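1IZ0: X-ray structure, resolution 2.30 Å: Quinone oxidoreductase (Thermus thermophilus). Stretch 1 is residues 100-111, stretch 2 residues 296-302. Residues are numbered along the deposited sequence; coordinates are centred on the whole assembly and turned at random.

Stretch 1, residues 100-111: SPEEAAAFPVSF
Stretch 2 (296-302) GKVVVRL

Stretch 1 enters a short helix, 101-105, turns through Ala106 and Phe107, and enters a second helix that continues beyond Phe111. Stretch 2 is an extended strand, 297-301, with phi from -84° to -126° and psi from 124° to 139°. The first helix and the strand run at 133° between their N-to-C directions, nearer antiparallel than parallel, and their axes approach to 8.7 Å. In register, the CA of Glu102 lies 6.6 Å from the CA of Val299, and the CA of Ala106 lies 5.6 Å from the CA of Lys297. Together the two stretches bury 401 Å².

Ser100 caps the helix start. With phi/psi of -72/156° and chi1 in p (76°), Ser100 OG accepts from Glu103 N at 3.1 Å and 166°, satisfying an amide that has no earlier helical carbonyl to pair with. Backbone bonds Ala104 N to Ser100 O (3.1 Å) and Ala105 N to Pro101 O (3.0 Å) carry the turn onward. Ala106 N reaches Glu103 O at 3.2 Å, and Glu102 O only weakly at 3.3 Å. Ala106, at -96/8°, belongs to the turn.

Strand alternation sorts the second stretch: Lys297, Val299 and Arg301 direct CA-to-CB toward stretch 1, while Val298 and Val300, both chi1 t, point away. Gly296 precedes them at phi 76°, a value that favours glycine.

At the C-terminal end of the strand lies the charged pair. The CB of Glu102 starts sideways, but chi1 m (-66°), chi2 p (81°) and chi3 178° bring the carboxylate to Arg301. There chi1 between wells at -131°, chi2 m (-64°), chi3 t (-165°) and chi4 -176° place Arg301 NE to donate to Glu102 OE1 at 2.9 Å and 159°, a hydrogen bond within a salt bridge. The carboxylate oxygen lies at the guanidinium edge, near its plane, as in-plane N-H donation requires, while Pro101 CB covers one face; Pro101 CG, on a C-gamma exo ring, is 3.5 Å from NH2 of Arg301. Within stretch 2, NH1 of Arg301 makes a weak hydrogen bond, part of a salt bridge, of 3.4 Å to OXT of Leu302.

Val299, chi1 t (174°), supplies the apolar centre. Val299 CG1 meets Ala105 CB at 4.3 Å and Glu102 CG at 4.3 Å, and Val299 CG2 lies 4.0 Å from Glu102 O.

Lys297 contributes the largest covered area, 87 Å². Lys297 CB packs on Ala106 CB at 3.3 Å, a tight contact. Chi1 t (-170°), chi3 t (166°) and chi4 t (-173°) are extended, and the single bend is chi2 p (85°); Lys297 CE passes 3.8 Å from Ala105 O. Lys297 NZ ends 4.1 Å from Val109 CB and, with Ser110 chi1 m (-53°), 3.8 Å from Ser110 OG. A water accepts from NZ of Lys297 at 2.9 Å and from Ser110 N at 2.9 Å, and donates weakly to Ala106 O at 2.9 Å, so it couples the ammonium to the turn and second helix.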

# COMPACT_ATOMS: atom_id res chain seq x y z
N SER A 100 -13.07 0.80 -12.24
CA SER A 100 -13.68 1.97 -11.62
C SER A 100 -12.58 2.86 -11.06
O SER A 100 -11.46 2.40 -10.79
CB SER A 100 -14.61 1.55 -10.47
OG SER A 100 -13.85 1.20 -9.33
N PRO A 101 -12.87 4.16 -10.90
CA PRO A 101 -11.87 5.10 -10.36
C PRO A 101 -11.46 4.72 -8.94
O PRO A 101 -10.29 4.86 -8.57
CB PRO A 101 -12.61 6.44 -10.41
CG PRO A 101 -13.52 6.29 -11.58
CD PRO A 101 -14.06 4.89 -11.38
N GLU A 102 -12.42 4.24 -8.15
CA GLU A 102 -12.13 3.86 -6.77
C GLU A 102 -11.19 2.67 -6.67
O GLU A 102 -10.23 2.70 -5.90
CB GLU A 102 -13.42 3.54 -6.00
CG GLU A 102 -14.35 4.72 -5.78
CD GLU A 102 -15.21 5.03 -6.99
OE1 GLU A 102 -16.03 5.97 -6.91
OE2 GLU A 102 -15.07 4.34 -8.02
N GLU A 103 -11.46 1.62 -7.44
CA GLU A 103 -10.62 0.44 -7.41
C GLU A 103 -9.22 0.79 -7.92
O GLU A 103 -8.22 0.28 -7.41
CB GLU A 103 -11.23 -0.69 -8.27
CG GLU A 103 -10.69 -2.07 -7.90
CD GLU A 103 -11.34 -3.19 -8.70
OE1 GLU A 103 -12.58 -3.22 -8.78
OE2 GLU A 103 -10.60 -4.05 -9.22
N ALA A 104 -9.15 1.65 -8.93
CA ALA A 104 -7.86 2.07 -9.48
C ALA A 104 -7.05 2.84 -8.44
O ALA A 104 -5.83 2.69 -8.36
CB ALA A 104 -8.07 2.94 -10.73
N ALA A 105 -7.72 3.65 -7.63
CA ALA A 105 -7.04 4.45 -6.60
C ALA A 105 -6.46 3.59 -5.48
O ALA A 105 -5.56 4.03 -4.76
CB ALA A 105 -8.01 5.47 -6.02
N ALA A 106 -6.97 2.37 -5.33
CA ALA A 106 -6.51 1.47 -4.28
C ALA A 106 -5.43 0.51 -4.77
O ALA A 106 -5.03 -0.40 -4.04
CB ALA A 106 -7.69 0.68 -3.74
N PHE A 107 -4.96 0.72 -5.99
CA PHE A 107 -3.96 -0.17 -6.57
C PHE A 107 -2.46 0.15 -6.49
O PHE A 107 -1.69 -0.65 -5.95
CB PHE A 107 -4.33 -0.44 -8.04
CG PHE A 107 -3.22 -1.08 -8.84
CD1 PHE A 107 -2.41 -0.31 -9.67
CD2 PHE A 107 -2.98 -2.45 -8.76
CE1 PHE A 107 -1.37 -0.90 -10.40
CE2 PHE A 107 -1.95 -3.04 -9.48
CZ PHE A 107 -1.14 -2.26 -10.31
N PRO A 108 -2.02 1.30 -7.02
CA PRO A 108 -0.60 1.69 -7.02
C PRO A 108 0.27 1.35 -5.81
O PRO A 108 1.14 0.47 -5.88
CB PRO A 108 -0.66 3.19 -7.29
CG PRO A 108 -1.88 3.33 -8.14
CD PRO A 108 -2.87 2.44 -7.43
N VAL A 109 0.07 2.07 -4.72
CA VAL A 109 0.88 1.83 -3.53
C VAL A 109 0.84 0.41 -2.97
O VAL A 109 1.88 -0.21 -2.79
CB VAL A 109 0.51 2.82 -2.41
CG1 VAL A 109 1.32 2.51 -1.15
CG2 VAL A 109 0.75 4.24 -2.88
N SER A 110 -0.35 -0.10 -2.70
CA SER A 110 -0.50 -1.43 -2.11
C SER A 110 0.11 -2.56 -2.93
O SER A 110 0.93 -3.34 -2.43
CB SER A 110 -1.98 -1.74 -1.86
OG SER A 110 -2.59 -0.71 -1.09
N PHE A 111 -0.29 -2.66 -4.20
CA PHE A 111 0.21 -3.73 -5.05
C PHE A 111 1.68 -3.62 -5.41
O PHE A 111 2.38 -4.65 -5.49
CB PHE A 111 -0.67 -3.84 -6.29
CG PHE A 111 -2.03 -4.38 -5.99
CD1 PHE A 111 -2.34 -5.70 -6.26
CD2 PHE A 111 -2.97 -3.58 -5.33
CE1 PHE A 111 -3.57 -6.24 -5.88
CE2 PHE A 111 -4.20 -4.10 -4.94
CZ PHE A 111 -4.50 -5.43 -5.21
N GLY A 296 -9.81 -2.61 3.78
CA GLY A 296 -9.55 -2.12 2.44
C GLY A 296 -8.97 -0.72 2.42
O GLY A 296 -8.58 -0.18 3.46
N LYS A 297 -8.94 -0.14 1.23
CA LYS A 297 -8.38 1.18 0.99
C LYS A 297 -9.34 2.34 1.26
O LYS A 297 -10.51 2.28 0.88
CB LYS A 297 -7.95 1.28 -0.47
CG LYS A 297 -7.15 2.52 -0.81
CD LYS A 297 -5.68 2.29 -0.50
CE LYS A 297 -4.80 3.36 -1.13
NZ LYS A 297 -3.37 3.02 -0.96
N VAL A 298 -8.83 3.39 1.91
CA VAL A 298 -9.64 4.58 2.17
C VAL A 298 -9.49 5.42 0.91
O VAL A 298 -8.38 5.75 0.51
CB VAL A 298 -9.11 5.41 3.36
CG1 VAL A 298 -9.92 6.70 3.48
CG2 VAL A 298 -9.22 4.60 4.66
N VAL A 299 -10.61 5.76 0.29
CA VAL A 299 -10.58 6.53 -0.94
C VAL A 299 -11.43 7.79 -0.89
O VAL A 299 -12.54 7.79 -0.35
CB VAL A 299 -11.08 5.67 -2.12
CG1 VAL A 299 -11.19 6.51 -3.39
CG2 VAL A 299 -10.13 4.49 -2.33
N VAL A 300 -10.91 8.88 -1.45
CA VAL A 300 -11.64 10.13 -1.52
C VAL A 300 -12.09 10.26 -2.98
O VAL A 300 -11.27 10.17 -3.90
CB VAL A 300 -10.77 11.34 -1.14
CG1 VAL A 300 -11.57 12.63 -1.29
CG2 VAL A 300 -10.30 11.20 0.32
N ARG A 301 -13.39 10.43 -3.18
CA ARG A 301 -13.96 10.53 -4.52
C ARG A 301 -14.37 11.97 -4.81
O ARG A 301 -15.06 12.59 -3.99
CB ARG A 301 -15.20 9.64 -4.60
CG ARG A 301 -15.27 8.71 -5.79
CD ARG A 301 -15.35 9.45 -7.10
NE ARG A 301 -15.77 8.55 -8.17
CZ ARG A 301 -15.86 8.89 -9.45
NH1 ARG A 301 -15.56 10.12 -9.82
NH2 ARG A 301 -16.27 8.01 -10.35
N LEU A 302 -13.97 12.50 -5.96
CA LEU A 302 -14.34 13.86 -6.33
C LEU A 302 -15.58 13.90 -7.22
O LEU A 302 -16.39 14.85 -7.07
CB LEU A 302 -13.17 14.58 -7.02
CG LEU A 302 -12.05 14.98 -6.06
CD1 LEU A 302 -11.25 13.74 -5.65
CD2 LEU A 302 -11.14 15.99 -6.73
OXT LEU A 302 -15.72 12.99 -8.07
O HOH W 1 -2.84 1.24 -3.13